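PDB 3WKY: prophenoloxidase b from Marsupenaeus japonicus, which is a type 3 copper protein of the hemocyanin family that probably hydroxylates monophenols and oxidises o-diphenols at its two-copper site once it is activated. Local coordinates for residues A[11-15]-A[116-120]; A[79-84]-A[111-115]; A[235-240]-A[581-585]; A[429-435]-A[443-449]. Where two conformers were deposited one is given. Residue numbers count along the deposited sequence, not the author numbering.

Interaction 1: A[11-15]-A[116-120]; sequences LRQLF and LYHTY
An aromatic cluster of Phe-15, Tyr-117 and Tyr-120 pins the N-terminal region to an alpha-helix of the all-alpha domain. Residues 11-15 keep helical phi/psi values, with Leu-14 N bonding Leu-11 O at 3.0 Å and Phe-15 N bonding Arg-12 O at 3.2 Å; 116-120 is regular helix. The closest CA pair is Phe-15/Leu-116, 7.8 Å. Phe-15 (chi1 m) directs its ring edge onto the face of Tyr-117, an edge-to-face pair with centroids 4.8 Å apart and planes at 72°. Phe-15 CZ lies 3.5 Å from Tyr-120 CE1, in an oblique pair. Leu-116 CD1 sits almost on the ring normal, 3.9 Å from the Phe-15 centroid, a CH-pi contact; it also lies 4.0 Å from Leu-14 CB. Tyr-120 OH reaches Leu-11 CB at 3.3 Å and bonds a water at 2.7 Å, which Arg-12 NE contacts weakly at 3.3 Å. Around these, Leu-14 packs on helix 93-103 and Leu-116 on helix 74-89, while Phe-15 and Tyr-117 meet helix 134-137 and Tyr-117 OH bonds Pro-132 O.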
loop_
_atom_site.group_PDB
_atom_site.type_symbol
_atom_site.label_atom_id
_atom_site.label_comp_id
_atom_site.label_asym_id
_atom_site.label_seq_id
_atom_site.Cartn_x
_atom_site.Cartn_y
_atom_site.Cartn_z
ATOM N N LEU A 11 -27.990 49.517 21.910
ATOM C CA LEU A 11 -27.751 48.542 20.842
ATOM C C LEU A 11 -26.659 47.553 21.195
ATOM O O LEU A 11 -26.758 46.367 20.917
ATOM C CB LEU A 11 -27.325 49.265 19.571
ATOM C CG LEU A 11 -28.427 49.961 18.794
ATOM C CD1 LEU A 11 -27.817 50.902 17.760
ATOM C CD2 LEU A 11 -29.295 48.914 18.140
ATOM N N ARG A 12 -25.596 48.069 21.789
ATOM C CA ARG A 12 -24.452 47.262 22.196
ATOM C C ARG A 12 -24.855 46.212 23.222
ATOM O O ARG A 12 -24.249 45.144 23.316
ATOM C CB ARG A 12 -23.379 48.169 22.785
ATOM C CG ARG A 12 -22.028 47.515 22.974
ATOM C CD ARG A 12 -20.968 48.585 23.149
ATOM N NE ARG A 12 -21.363 49.822 22.478
ATOM C CZ ARG A 12 -20.556 50.859 22.274
ATOM N NH1 ARG A 12 -19.295 50.813 22.679
ATOM N NH2 ARG A 12 -21.011 51.944 21.658
ATOM N N GLN A 13 -25.889 46.522 23.997
ATOM C CA GLN A 13 -26.375 45.601 25.018
ATOM C C GLN A 13 -27.021 44.358 24.415
ATOM O O GLN A 13 -27.150 43.335 25.082
ATOM C CB GLN A 13 -27.366 46.311 25.941
ATOM C CG GLN A 13 -26.724 47.329 26.866
ATOM C CD GLN A 13 -27.743 48.042 27.734
ATOM O OE1 GLN A 13 -28.938 48.063 27.426
ATOM N NE2 GLN A 13 -27.275 48.630 28.828
ATOM N N LEU A 14 -27.431 44.448 23.153
ATOM C CA LEU A 14 -28.066 43.318 22.481
ATOM C C LEU A 14 -27.079 42.176 22.244
ATOM O O LEU A 14 -27.487 41.034 22.049
ATOM C CB LEU A 14 -28.664 43.761 21.151
ATOM C CG LEU A 14 -29.536 45.014 21.204
ATOM C CD1 LEU A 14 -29.750 45.573 19.806
ATOM C CD2 LEU A 14 -30.862 44.711 21.859
ATOM N N PHE A 15 -25.787 42.493 22.256
ATOM C CA PHE A 15 -24.735 41.496 22.052
ATOM C C PHE A 15 -24.516 40.669 23.312
ATOM O O PHE A 15 -23.916 39.591 23.260
ATOM C CB PHE A 15 -23.406 42.188 21.709
ATOM C CG PHE A 15 -23.365 42.835 20.341
ATOM C CD1 PHE A 15 -23.846 44.128 20.144
ATOM C CD2 PHE A 15 -22.785 42.171 19.261
ATOM C CE1 PHE A 15 -23.786 44.730 18.892
ATOM C CE2 PHE A 15 -22.718 42.769 18.002
ATOM C CZ PHE A 15 -23.220 44.050 17.814
ATOM N N LEU A 116 -25.858 40.641 13.698
ATOM C CA LEU A 116 -25.678 41.939 14.350
ATOM C C LEU A 116 -24.363 42.601 13.948
ATOM O O LEU A 116 -24.327 43.784 13.599
ATOM C CB LEU A 116 -25.715 41.792 15.872
ATOM C CG LEU A 116 -27.039 42.063 16.582
ATOM C CD1 LEU A 116 -26.821 42.061 18.088
ATOM C CD2 LEU A 116 -27.620 43.395 16.116
ATOM N N TYR A 117 -23.270 41.842 14.001
ATOM C CA TYR A 117 -21.972 42.390 13.598
ATOM C C TYR A 117 -22.010 42.798 12.130
ATOM O O TYR A 117 -21.506 43.865 11.762
ATOM C CB TYR A 117 -20.838 41.379 13.833
ATOM C CG TYR A 117 -20.309 41.323 15.253
ATOM C CD1 TYR A 117 -19.312 42.185 15.677
ATOM C CD2 TYR A 117 -20.779 40.370 16.156
ATOM C CE1 TYR A 117 -18.812 42.125 16.973
ATOM C CE2 TYR A 117 -20.288 40.302 17.454
ATOM C CZ TYR A 117 -19.308 41.179 17.855
ATOM O OH TYR A 117 -18.820 41.105 19.145
ATOM N N HIS A 118 -22.600 41.959 11.284
ATOM C CA HIS A 118 -22.681 42.285 9.861
ATOM C C HIS A 118 -23.464 43.578 9.653
ATOM O O HIS A 118 -23.132 44.398 8.784
ATOM C CB HIS A 118 -23.346 41.163 9.064
ATOM C CG HIS A 118 -23.484 41.466 7.607
ATOM N ND1 HIS A 118 -22.416 41.861 6.820
ATOM C CD2 HIS A 118 -24.558 41.435 6.783
ATOM C CE1 HIS A 118 -22.831 42.054 5.584
ATOM N NE2 HIS A 118 -24.130 41.800 5.532
ATOM N N THR A 119 -24.504 43.748 10.461
ATOM C CA THR A 119 -25.353 44.942 10.403
ATOM C C THR A 119 -24.571 46.228 10.677
ATOM O O THR A 119 -24.802 47.251 10.016
ATOM C CB THR A 119 -26.532 44.806 11.372
ATOM O OG1 THR A 119 -27.395 43.759 10.908
ATOM C CG2 THR A 119 -27.322 46.120 11.457
ATOM N N TYR A 120 -23.645 46.191 11.630
ATOM C CA TYR A 120 -22.812 47.366 11.889
ATOM C C TYR A 120 -21.925 47.724 10.697
ATOM O O TYR A 120 -21.619 48.894 10.486
ATOM C CB TYR A 120 -21.952 47.176 13.138
ATOM C CG TYR A 120 -22.630 47.507 14.449
ATOM C CD1 TYR A 120 -23.630 46.690 14.962
ATOM C CD2 TYR A 120 -22.245 48.619 15.194
ATOM C CE1 TYR A 120 -24.238 46.972 16.169
ATOM C CE2 TYR A 120 -22.851 48.908 16.414
ATOM C CZ TYR A 120 -23.849 48.077 16.889
ATOM O OH TYR A 120 -24.463 48.345 18.093
HETATM O O HOH W 1 -23.147 50.095 19.683
#

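Interaction 2: A[79-84]-A[111-115]; sequences AVKDLS and VFLAA
Leu-83 lays its CD2 over the backbone and small side chains of the facing helix, 3.7 Å from Ala-115 CB, 3.9 Å from Phe-112 CA and 4.2 Å from Val-111 O. Its CA-to-CB bond points toward that helix, and the t,p rotamer (chi1 -179°, chi2 55°) carries the methyl there. Both segments, 79-84 and 111-115, are regular alpha-helix; their axes approach to 8.7 Å and cross at -59°. This is the kind of crossing expected when ridges of residues spaced by four interlock, and the pairs Val-80/Ser-84 and Val-111/Ala-115 are consistent with ridges-into-grooves packing. Val-80 (chi1 t) contributes at least as much: its CG2 is 3.8 Å from both Val-111 CG1 and Ala-114 CB, and its CG1 stands 3.8 Å from Ala-115 N. The backbones come closest between Ser-84 and Ala-115, whose CA atoms are 4.6 Å apart, an approach that their small side chains permit. Ser-84 CB touches Ala-115 O at 3.7 Å, while its OG (chi1 p) turns back on its own helix, 2.9 Å from Val-80 O and 3.0 Å from Lys-81 O. The interface, wholly buried, joins helices 74-89 and 109-122 of the all-alpha domain by apolar packing; Phe-87 of helix 74-89 extends it against Phe-112 and Ala-115, and Ile-63 and Phe-69, in loops, lie against Ala-79 and Val-80.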
loop_
_atom_site.group_PDB
_atom_site.type_symbol
_atom_site.label_atom_id
_atom_site.label_comp_id
_atom_site.label_asym_id
_atom_site.label_seq_id
_atom_site.Cartn_x
_atom_site.Cartn_y
_atom_site.Cartn_z
ATOM N N ALA A 79 -28.965 32.212 6.275
ATOM C CA ALA A 79 -29.756 32.568 7.444
ATOM C C ALA A 79 -29.260 33.873 8.059
ATOM O O ALA A 79 -30.059 34.731 8.451
ATOM C CB ALA A 79 -29.731 31.450 8.468
ATOM N N VAL A 80 -27.940 34.025 8.147
ATOM C CA VAL A 80 -27.369 35.271 8.651
ATOM C C VAL A 80 -27.696 36.424 7.700
ATOM O O VAL A 80 -28.044 37.532 8.135
ATOM C CB VAL A 80 -25.849 35.156 8.883
ATOM C CG1 VAL A 80 -25.221 36.526 9.093
ATOM C CG2 VAL A 80 -25.583 34.288 10.093
ATOM N N LYS A 81 -27.603 36.161 6.405
ATOM C CA LYS A 81 -27.913 37.180 5.411
ATOM C C LYS A 81 -29.386 37.596 5.513
ATOM O O LYS A 81 -29.716 38.784 5.415
ATOM C CB LYS A 81 -27.626 36.653 4.012
ATOM C CG LYS A 81 -27.781 37.686 2.905
ATOM C CD LYS A 81 -27.598 37.037 1.534
ATOM C CE LYS A 81 -27.533 38.093 0.446
ATOM N NZ LYS A 81 -27.387 37.477 -0.892
ATOM N N ASP A 82 -30.265 36.619 5.716
ATOM C CA ASP A 82 -31.703 36.888 5.804
ATOM C C ASP A 82 -32.089 37.673 7.066
ATOM O O ASP A 82 -32.920 38.579 6.998
ATOM C CB ASP A 82 -32.518 35.592 5.711
ATOM C CG ASP A 82 -32.489 34.976 4.319
ATOM O OD1 ASP A 82 -31.956 35.621 3.391
ATOM O OD2 ASP A 82 -33.010 33.846 4.154
ATOM N N LEU A 83 -31.487 37.336 8.206
ATOM C CA LEU A 83 -31.722 38.074 9.452
ATOM C C LEU A 83 -31.143 39.485 9.402
ATOM O O LEU A 83 -31.808 40.455 9.776
ATOM C CB LEU A 83 -31.141 37.332 10.655
ATOM C CG LEU A 83 -31.346 37.992 12.020
ATOM C CD1 LEU A 83 -32.828 38.264 12.283
ATOM C CD2 LEU A 83 -30.748 37.148 13.143
ATOM N N SER A 84 -29.897 39.605 8.951
ATOM C CA SER A 84 -29.266 40.917 8.880
ATOM C C SER A 84 -30.034 41.836 7.934
ATOM O O SER A 84 -30.058 43.049 8.135
ATOM C CB SER A 84 -27.798 40.800 8.452
ATOM O OG SER A 84 -27.697 40.229 7.165
ATOM N N VAL A 111 -25.991 32.778 15.137
ATOM C CA VAL A 111 -26.546 33.386 13.937
ATOM C C VAL A 111 -27.002 34.817 14.257
ATOM O O VAL A 111 -26.764 35.746 13.479
ATOM C CB VAL A 111 -27.710 32.540 13.372
ATOM C CG1 VAL A 111 -28.521 33.322 12.332
ATOM C CG2 VAL A 111 -27.170 31.237 12.761
ATOM N N PHE A 112 -27.613 34.994 15.426
ATOM C CA PHE A 112 -28.040 36.324 15.888
ATOM C C PHE A 112 -26.855 37.291 15.986
ATOM O O PHE A 112 -26.889 38.395 15.420
ATOM C CB PHE A 112 -28.753 36.197 17.241
ATOM C CG PHE A 112 -29.202 37.511 17.824
ATOM C CD1 PHE A 112 -30.374 38.115 17.384
ATOM C CD2 PHE A 112 -28.461 38.134 18.820
ATOM C CE1 PHE A 112 -30.799 39.318 17.925
ATOM C CE2 PHE A 112 -28.875 39.345 19.363
ATOM C CZ PHE A 112 -30.047 39.937 18.913
ATOM N N LEU A 113 -25.810 36.874 16.699
ATOM C CA LEU A 113 -24.588 37.664 16.834
ATOM C C LEU A 113 -23.921 37.991 15.505
ATOM O O LEU A 113 -23.478 39.123 15.296
ATOM C CB LEU A 113 -23.588 36.965 17.761
ATOM C CG LEU A 113 -24.007 36.934 19.224
ATOM C CD1 LEU A 113 -23.015 36.149 20.044
ATOM C CD2 LEU A 113 -24.130 38.371 19.752
ATOM N N ALA A 114 -23.836 37.010 14.610
ATOM C CA ALA A 114 -23.207 37.238 13.306
ATOM C C ALA A 114 -23.972 38.297 12.520
ATOM O O ALA A 114 -23.380 39.221 11.959
ATOM C CB ALA A 114 -23.132 35.934 12.513
ATOM N N ALA A 115 -25.295 38.156 12.490
ATOM C CA ALA A 115 -26.166 39.117 11.813
ATOM C C ALA A 115 -26.004 40.536 12.379
ATOM O O ALA A 115 -25.999 41.520 11.624
ATOM C CB ALA A 115 -27.638 38.654 11.897
#

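Interaction 3: A[235-240]-A[581-585]; sequences MERLSL and PRGTQ
Two backbone amides of a loop in the Ig-like domain donate to side chains on the last turn of helix 218-239 in the copper domain, a polar joint between domains. Arg-582 N bonds Glu-236 OE1 at 3.0 Å, and Gly-583 N bonds Ser-239 OG at 2.9 Å; that hydroxyl (chi1 m) in turn donates to Met-235 O at 2.8 Å. Glu-236 OE2 is held by Tyr-188. The nearest CA pairs are Ser-239 with Gly-583, 4.8 Å, and Glu-236 with Pro-581, 5.8 Å. Segment 581-585 is irregular: Pro-581 has polyproline-II-like angles, Arg-582 helical ones, and Gly-583 phi 73°, which favours glycine. Further out, Met-235 SD packs 3.9 Å from Pro-581 CG, both against Phe-590 of strand 588-598, and Thr-584 CG2 rests 3.6 Å from Ser-239 O. The Arg-582 side chain is extended (chi1 to chi3 t), and the turn at chi4 lets NH1 bond Gly-583 O at 2.9 Å, while Leu-240 CD2 lies over one guanidinium face, 3.5 Å from Arg-582 NE.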
loop_
_atom_site.group_PDB
_atom_site.type_symbol
_atom_site.label_atom_id
_atom_site.label_comp_id
_atom_site.label_asym_id
_atom_site.label_seq_id
_atom_site.Cartn_x
_atom_site.Cartn_y
_atom_site.Cartn_z
ATOM N N MET A 235 6.352 33.691 9.015
ATOM C CA MET A 235 7.406 34.424 9.686
ATOM C C MET A 235 7.479 34.019 11.145
ATOM O O MET A 235 8.558 33.955 11.737
ATOM C CB MET A 235 7.187 35.935 9.545
ATOM C CG MET A 235 7.104 36.350 8.104
ATOM S SD MET A 235 7.054 38.142 7.877
ATOM C CE MET A 235 6.350 38.132 6.241
ATOM N N GLU A 236 6.323 33.720 11.721
ATOM C CA GLU A 236 6.285 33.243 13.082
ATOM C C GLU A 236 6.923 31.838 13.151
ATOM O O GLU A 236 7.685 31.534 14.086
ATOM C CB GLU A 236 4.825 33.236 13.565
ATOM C CG GLU A 236 4.630 33.454 15.036
ATOM C CD GLU A 236 4.913 34.881 15.515
ATOM O OE1 GLU A 236 5.202 35.809 14.706
ATOM O OE2 GLU A 236 4.852 35.057 16.745
ATOM N N ARG A 237 6.635 30.989 12.161
ATOM C CA ARG A 237 7.222 29.641 12.139
ATOM C C ARG A 237 8.756 29.708 12.039
ATOM O O ARG A 237 9.471 29.035 12.785
ATOM C CB ARG A 237 6.635 28.800 10.999
ATOM C CG ARG A 237 5.116 28.540 11.152
ATOM C CD ARG A 237 4.547 27.738 9.971
ATOM N NE ARG A 237 5.036 26.356 9.976
ATOM C CZ ARG A 237 4.483 25.362 10.673
ATOM N NH1 ARG A 237 3.423 25.579 11.447
ATOM N NH2 ARG A 237 5.008 24.143 10.620
ATOM N N LEU A 238 9.255 30.524 11.119
ATOM C CA LEU A 238 10.708 30.701 10.994
ATOM C C LEU A 238 11.317 31.206 12.308
ATOM O O LEU A 238 12.409 30.770 12.700
ATOM C CB LEU A 238 11.062 31.634 9.821
ATOM C CG LEU A 238 10.769 31.063 8.424
ATOM C CD1 LEU A 238 10.878 32.140 7.342
ATOM C CD2 LEU A 238 11.704 29.896 8.093
ATOM N N SER A 239 10.609 32.103 12.996
ATOM C CA SER A 239 11.071 32.615 14.293
ATOM C C SER A 239 11.211 31.514 15.329
ATOM O O SER A 239 11.940 31.659 16.306
ATOM C CB SER A 239 10.114 33.681 14.847
ATOM O OG SER A 239 10.029 34.808 13.992
ATOM N N LEU A 240 10.489 30.418 15.125
ATOM C CA LEU A 240 10.418 29.351 16.107
ATOM C C LEU A 240 11.217 28.114 15.674
ATOM O O LEU A 240 11.088 27.041 16.276
ATOM C CB LEU A 240 8.942 28.975 16.309
ATOM C CG LEU A 240 8.104 30.044 17.013
ATOM C CD1 LEU A 240 6.600 29.795 16.807
ATOM C CD2 LEU A 240 8.423 30.031 18.484
ATOM N N PRO A 581 6.416 40.426 13.646
ATOM C CA PRO A 581 6.724 38.989 13.787
ATOM C C PRO A 581 7.579 38.742 15.035
ATOM O O PRO A 581 8.337 39.624 15.433
ATOM C CB PRO A 581 7.527 38.678 12.519
ATOM C CG PRO A 581 7.009 39.668 11.501
ATOM C CD PRO A 581 6.765 40.944 12.309
ATOM N N ARG A 582 7.453 37.566 15.644
ATOM C CA ARG A 582 8.143 37.254 16.902
ATOM C C ARG A 582 9.642 37.530 16.861
ATOM O O ARG A 582 10.196 38.145 17.783
ATOM C CB ARG A 582 7.916 35.783 17.279
ATOM C CG ARG A 582 8.583 35.328 18.580
ATOM C CD ARG A 582 8.599 33.793 18.630
ATOM N NE ARG A 582 9.139 33.209 19.862
ATOM C CZ ARG A 582 10.426 32.931 20.078
ATOM N NH1 ARG A 582 11.348 33.213 19.163
ATOM N NH2 ARG A 582 10.801 32.379 21.228
ATOM N N GLY A 583 10.302 37.082 15.797
ATOM C CA GLY A 583 11.750 37.176 15.733
ATOM C C GLY A 583 12.389 36.162 16.671
ATOM O O GLY A 583 11.702 35.299 17.241
ATOM N N THR A 584 13.705 36.256 16.841
ATOM C CA THR A 584 14.450 35.240 17.586
ATOM C C THR A 584 15.259 35.864 18.712
ATOM O O THR A 584 15.481 37.076 18.739
ATOM C CB THR A 584 15.440 34.477 16.676
ATOM O OG1 THR A 584 16.421 35.395 16.157
ATOM C CG2 THR A 584 14.716 33.812 15.498
ATOM N N GLN A 585 15.727 35.029 19.627
ATOM C CA GLN A 585 16.554 35.515 20.725
ATOM C C GLN A 585 17.850 36.175 20.228
ATOM O O GLN A 585 18.310 37.163 20.808
ATOM C CB GLN A 585 16.856 34.368 21.687
ATOM C CG GLN A 585 17.812 34.711 22.812
ATOM C CD GLN A 585 17.831 33.639 23.880
ATOM O OE1 GLN A 585 18.638 32.709 23.832
ATOM N NE2 GLN A 585 16.928 33.756 24.850
#

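Interaction 4: A[429-435]-A[443-449]; sequences TVQEEHW and ENLLHTF
This contact ties together two sheets of the Ig-like domain: strand 424-432, edge of a three-stranded sheet, crosses strand 445-456 of the large mixed sheet. The short segments run at 38°, axes 6.4 Å apart at closest; the closest CA pairs are Val-430/Asn-444, 4.7 Å, and Gln-431/Glu-443, 5.2 Å. At one end Asn-444, left-handed (phi 67°, psi 24°), grips Val-430 twice: Asn-444 N donates to Val-430 O at 2.7 Å, and Val-430 N to Asn-444 OD1 at 2.9 Å. At that same end Thr-429 OG1 bonds Glu-443 OE1 weakly at 2.8 Å; exposed Glu-443 touches an N-acetylglucosamine. Midway, a water spans Glu-432 N (2.8 Å) and Leu-445 O (2.6 Å), and Val-430 CG1 meets Leu-446 CD2 at 3.9 Å. Glu-432, its chi1 and chi2 both t, then receives His-447 through both carboxylate oxygens, ND1 to OE1 and N to OE2, each 2.8 Å. Glu-432 OE1 also accepts from Trp-435 NE1 at 3.0 Å and bonds Ser-441 of the connecting loop. Trp-435 CZ3 reaches Phe-449 CE2 at 3.8 Å in an oblique ring pair. Thr-429 and Gln-431 continue by backbone bonds into strand 485-493, whereas Asn-444 and Leu-446 pair with Thr-661 of strand 655-664.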
loop_
_atom_site.group_PDB
_atom_site.type_symbol
_atom_site.label_atom_id
_atom_site.label_comp_id
_atom_site.label_asym_id
_atom_site.label_seq_id
_atom_site.Cartn_x
_atom_site.Cartn_y
_atom_site.Cartn_z
ATOM N N THR A 429 14.965 54.790 7.973
ATOM C CA THR A 429 15.415 54.427 9.311
ATOM C C THR A 429 14.219 54.022 10.160
ATOM O O THR A 429 13.136 54.587 10.022
ATOM C CB THR A 429 16.185 55.577 10.002
ATOM O OG1 THR A 429 16.600 55.157 11.307
ATOM C CG2 THR A 429 15.310 56.802 10.139
ATOM N N VAL A 430 14.427 53.042 11.032
ATOM C CA VAL A 430 13.377 52.544 11.897
ATOM C C VAL A 430 13.859 52.682 13.335
ATOM O O VAL A 430 15.017 52.368 13.640
ATOM C CB VAL A 430 13.058 51.065 11.558
ATOM C CG1 VAL A 430 12.125 50.457 12.589
ATOM C CG2 VAL A 430 12.447 50.971 10.166
ATOM N N GLN A 431 12.986 53.158 14.218
ATOM C CA GLN A 431 13.385 53.374 15.606
ATOM C C GLN A 431 12.305 52.984 16.601
ATOM O O GLN A 431 11.199 53.546 16.614
ATOM C CB GLN A 431 13.820 54.831 15.840
ATOM C CG GLN A 431 14.179 55.137 17.300
ATOM C CD GLN A 431 15.404 54.379 17.779
ATOM O OE1 GLN A 431 16.458 54.411 17.141
ATOM N NE2 GLN A 431 15.268 53.682 18.907
ATOM N N GLU A 432 12.642 52.028 17.450
ATOM C CA GLU A 432 11.741 51.591 18.494
ATOM C C GLU A 432 11.602 52.709 19.512
ATOM O O GLU A 432 12.584 53.362 19.871
ATOM C CB GLU A 432 12.298 50.343 19.165
ATOM C CG GLU A 432 11.332 49.672 20.110
ATOM C CD GLU A 432 11.780 48.280 20.490
ATOM O OE1 GLU A 432 12.794 48.154 21.214
ATOM O OE2 GLU A 432 11.103 47.314 20.064
ATOM N N GLU A 433 10.375 52.930 19.963
ATOM C CA GLU A 433 10.091 53.968 20.948
ATOM C C GLU A 433 10.521 53.516 22.343
ATOM O O GLU A 433 10.787 52.334 22.570
ATOM C CB GLU A 433 8.597 54.307 20.944
ATOM C CG GLU A 433 8.279 55.797 20.781
ATOM C CD GLU A 433 8.691 56.357 19.427
ATOM O OE1 GLU A 433 7.817 56.520 18.548
ATOM O OE2 GLU A 433 9.890 56.644 19.239
ATOM N N HIS A 434 10.598 54.461 23.276
ATOM C CA HIS A 434 10.919 54.144 24.666
ATOM C C HIS A 434 9.870 53.215 25.256
ATOM O O HIS A 434 8.673 53.466 25.126
ATOM C CB HIS A 434 10.987 55.422 25.513
ATOM C CG HIS A 434 11.006 55.164 26.990
ATOM N ND1 HIS A 434 9.855 55.082 27.746
ATOM C CD2 HIS A 434 12.034 54.962 27.846
ATOM C CE1 HIS A 434 10.174 54.839 29.005
ATOM N NE2 HIS A 434 11.490 54.765 29.094
ATOM N N TRP A 435 10.313 52.144 25.904
ATOM C CA TRP A 435 9.377 51.214 26.523
ATOM C C TRP A 435 9.846 50.711 27.885
ATOM O O TRP A 435 9.051 50.191 28.669
ATOM C CB TRP A 435 9.047 50.042 25.584
ATOM C CG TRP A 435 10.227 49.199 25.188
ATOM C CD1 TRP A 435 11.030 49.370 24.096
ATOM C CD2 TRP A 435 10.711 48.035 25.865
ATOM N NE1 TRP A 435 11.989 48.385 24.059
ATOM C CE2 TRP A 435 11.815 47.556 25.136
ATOM C CE3 TRP A 435 10.315 47.350 27.021
ATOM C CZ2 TRP A 435 12.536 46.428 25.529
ATOM C CZ3 TRP A 435 11.033 46.238 27.411
ATOM C CH2 TRP A 435 12.129 45.786 26.667
ATOM N N GLU A 443 19.113 51.694 16.531
ATOM C CA GLU A 443 18.345 51.930 15.314
ATOM C C GLU A 443 18.101 50.626 14.558
ATOM O O GLU A 443 18.979 49.765 14.522
ATOM C CB GLU A 443 19.134 52.879 14.419
ATOM C CG GLU A 443 18.300 53.753 13.518
ATOM C CD GLU A 443 19.096 54.932 12.985
ATOM O OE1 GLU A 443 19.385 54.950 11.768
ATOM O OE2 GLU A 443 19.431 55.834 13.786
ATOM N N ASN A 444 16.925 50.505 13.946
ATOM C CA ASN A 444 16.569 49.369 13.091
ATOM C C ASN A 444 16.446 48.031 13.815
ATOM O O ASN A 444 16.580 46.967 13.196
ATOM C CB ASN A 444 17.531 49.270 11.910
ATOM C CG ASN A 444 17.591 50.550 11.125
ATOM O OD1 ASN A 444 16.554 51.124 10.785
ATOM N ND2 ASN A 444 18.807 51.028 10.846
ATOM N N LEU A 445 16.187 48.103 15.117
ATOM C CA LEU A 445 15.966 46.923 15.945
ATOM C C LEU A 445 14.585 46.978 16.577
ATOM O O LEU A 445 14.214 47.979 17.206
ATOM C CB LEU A 445 17.039 46.816 17.036
ATOM C CG LEU A 445 16.895 45.688 18.067
ATOM C CD1 LEU A 445 17.020 44.311 17.416
ATOM C CD2 LEU A 445 17.911 45.834 19.198
ATOM N N LEU A 446 13.810 45.909 16.397
ATOM C CA LEU A 446 12.478 45.816 16.994
ATOM C C LEU A 446 12.444 44.642 17.960
ATOM O O LEU A 446 13.172 43.657 17.776
ATOM C CB LEU A 446 11.409 45.627 15.913
ATOM C CG LEU A 446 11.302 46.730 14.855
ATOM C CD1 LEU A 446 10.165 46.429 13.884
ATOM C CD2 LEU A 446 11.089 48.086 15.514
ATOM N N HIS A 447 11.615 44.739 18.997
ATOM C CA HIS A 447 11.520 43.647 19.959
ATOM C C HIS A 447 10.111 43.094 20.070
ATOM O O HIS A 447 9.135 43.752 19.725
ATOM C CB HIS A 447 11.983 44.080 21.355
ATOM C CG HIS A 447 13.451 44.335 21.459
ATOM N ND1 HIS A 447 13.992 45.599 21.374
ATOM C CD2 HIS A 447 14.495 43.488 21.640
ATOM C CE1 HIS A 447 15.307 45.522 21.501
ATOM N NE2 HIS A 447 15.636 44.255 21.664
ATOM N N THR A 448 10.026 41.859 20.543
ATOM C CA THR A 448 8.734 41.276 20.894
ATOM C C THR A 448 8.895 40.557 22.210
ATOM O O THR A 448 10.009 40.209 22.615
ATOM C CB THR A 448 8.165 40.277 19.848
ATOM O OG1 THR A 448 8.967 39.092 19.820
ATOM C CG2 THR A 448 8.090 40.899 18.459
ATOM N N PHE A 449 7.787 40.389 22.926
ATOM C CA PHE A 449 7.801 39.671 24.206
ATOM C C PHE A 449 6.382 39.294 24.616
ATOM O O PHE A 449 5.418 39.750 23.999
ATOM C CB PHE A 449 8.478 40.504 25.311
ATOM C CG PHE A 449 8.165 41.973 25.242
ATOM C CD1 PHE A 449 6.872 42.438 25.446
ATOM C CD2 PHE A 449 9.168 42.889 24.978
ATOM C CE1 PHE A 449 6.583 43.790 25.379
ATOM C CE2 PHE A 449 8.889 44.245 24.912
ATOM C CZ PHE A 449 7.595 44.693 25.113
HETATM O O HOH W 2 16.772 56.669 15.360
HETATM O O HOH W 3 14.914 50.521 16.996
#

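How the interactions relate
The four contacts illustrate how chemistry follows position. Interactions 1 and 2 are buried in the helical part of the chain and share helix 109-122; interaction 2 nests within the loop that interaction 1 closes, and Leu-14 and Phe-15 of one touch Phe-112 and Leu-113 of the other. One is aromatic, the other a close aliphatic helix crossing. Interactions 3 and 4 rely on directional bonds: 3, largely buried, joins domains, whereas 4, partly exposed and beside a glycan, joins sheets within one domain. They meet where Thr-448 OG1 lies 2.6 Å from Arg-582 O, a probable hydrogen bond. Centres of 1 and 3 stand about 37 Å apart.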